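Local structure of putative enoyl-CoA hydratase (Streptomyces avermitilis, 3GKB) at the interface of chains A and B. The protein is a putative enoyl-CoA hydratase of the crotonase-like family, which probably acts on acyl-CoA thioesters. Sequence-based numbering; all coordinates share one arbitrary frame. Chains: chain A/B, Putative enoyl-CoA hydratase.

The interface of chains A and B. Residues chain A 220, 223-224; chain B 150, 156-157, 169, 172, 236, 239.
The flat carboxamide of B:Gln157 reaches A:Ser223 across a contact between two subunits of the crotonase (enoyl-CoA hydratase/isomerase) family: NE2 donates to the backbone carbonyl O of A:Ser223 at 2.9 Å, in a bent bond (135° at H) with the acceptor tilted 16° from the amide plane. NE2 also donates to the hydroxyl OG1 of B:Thr156, which lies in that plane, and this second bond helps to hold the rotation of the amide. The other flat group, the carboxylate of B:Glu236, sits in the second shell and holds B:Thr156. Its OE2 is met nearly end-on by the backbone N of B:Thr156 at 3.0 Å, while OG1 of B:Thr156 donates to the anti lone pair of OE2, the one turned away from OE1, in a short bond of 2.5 Å. Glutamine suits the residue bonding across to chain A because one amide nitrogen can serve two acceptors. The deposited assembly holds three copies; the contact would fit the oligomers usual in this family, though the structure alone does not show it. The end of helix 216-223 of chain A rests against helices 155-163, 165-174 and 230-243 of chain B. B:Thr156 turns OG1 between its backbone N and carbonyl carbon (chi1 65°), toward the glutamate, and leaves its methyl CG2 to touch OG of A:Ser223 at 3.4 Å. An alanine here would probably leave OE2 of B:Glu236 without its hydroxyl donor, set the B:Gln157 amide freer to turn and open a gap beside the serine. A:Ser223 is small enough for this corner, and its OG turns back to the carbonyl O of A:Ala220 (2.9 Å), satisfying the hydroxyl within its own helix. Its CB packs on CD1 at the tip of B:Ile150 at 3.8 Å, and at 4.0 Å from CA of B:Glu236. A:Leu224 ends in a fork that divides its work: CD1 lies 3.8 Å from CD2 of B:Leu169, the two side chains running past one another in opposite senses, while CD2 rests near the carbonyl O of B:Thr156. The small methyl of A:Ala220 probably allows the helix to lie near B:Leu169 and B:Val172, and its backbone N faces methyl CG2 of B:Ile150.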
# COMPACT_ATOMS: atom_id res chain seq x y z
N ALA A 220 9.52 5.84 18.49
CA ALA A 220 8.94 5.31 17.26
C ALA A 220 7.40 5.49 17.22
O ALA A 220 6.83 5.94 16.21
CB ALA A 220 9.31 3.81 17.11
N SER A 223 6.48 9.08 16.71
CA SER A 223 6.68 9.44 15.28
C SER A 223 5.71 8.81 14.28
O SER A 223 5.46 9.39 13.20
CB SER A 223 8.12 9.12 14.84
OG SER A 223 8.27 7.74 14.52
N LEU A 224 5.16 7.65 14.66
CA LEU A 224 4.20 6.88 13.88
C LEU A 224 2.92 6.63 14.70
O LEU A 224 2.62 5.51 15.09
CB LEU A 224 4.82 5.56 13.46
CG LEU A 224 5.98 5.65 12.48
CD1 LEU A 224 6.82 4.37 12.46
CD2 LEU A 224 5.47 5.96 11.06
N ILE B 150 15.86 7.13 16.68
CA ILE B 150 14.96 6.72 15.61
C ILE B 150 15.40 7.47 14.35
O ILE B 150 16.23 8.36 14.42
CB ILE B 150 13.46 6.97 15.96
CG1 ILE B 150 13.17 8.46 16.31
CG2 ILE B 150 13.00 6.08 17.11
CD1 ILE B 150 11.80 8.92 15.93
N THR B 156 10.82 7.80 8.98
CA THR B 156 9.58 7.30 9.58
C THR B 156 8.38 7.70 8.70
O THR B 156 7.46 6.90 8.48
CB THR B 156 9.35 7.80 11.03
OG1 THR B 156 9.18 9.21 11.05
CG2 THR B 156 10.49 7.37 11.97
N GLN B 157 8.44 8.91 8.14
CA GLN B 157 7.35 9.40 7.31
C GLN B 157 7.36 8.85 5.89
O GLN B 157 6.28 8.57 5.32
CB GLN B 157 7.32 10.93 7.32
CG GLN B 157 7.29 11.52 8.75
CD GLN B 157 6.14 10.94 9.59
OE1 GLN B 157 4.99 11.12 9.26
NE2 GLN B 157 6.47 10.19 10.64
N LEU B 169 6.63 0.51 11.39
CA LEU B 169 7.06 0.19 12.76
C LEU B 169 7.94 -1.05 12.76
O LEU B 169 8.93 -1.13 13.48
CB LEU B 169 5.86 -0.05 13.67
CG LEU B 169 5.16 1.18 14.21
CD1 LEU B 169 3.85 0.71 14.85
CD2 LEU B 169 6.06 1.96 15.24
N VAL B 172 11.41 0.05 11.35
CA VAL B 172 12.13 0.89 12.30
C VAL B 172 12.58 0.13 13.57
O VAL B 172 13.72 0.27 14.00
CB VAL B 172 11.28 2.13 12.64
CG1 VAL B 172 11.83 2.88 13.84
CG2 VAL B 172 11.20 3.05 11.35
N GLU B 236 8.24 13.63 13.96
CA GLU B 236 9.43 12.80 13.93
C GLU B 236 10.60 13.54 14.55
O GLU B 236 11.31 12.97 15.37
CB GLU B 236 9.76 12.30 12.50
CG GLU B 236 11.12 11.61 12.37
CD GLU B 236 11.58 11.48 10.92
OE1 GLU B 236 12.41 12.34 10.53
OE2 GLU B 236 11.12 10.56 10.19
N ALA B 239 10.30 13.59 18.37
CA ALA B 239 10.55 12.27 18.93
C ALA B 239 12.03 11.93 18.86
O ALA B 239 12.59 11.41 19.82
CB ALA B 239 9.70 11.20 18.20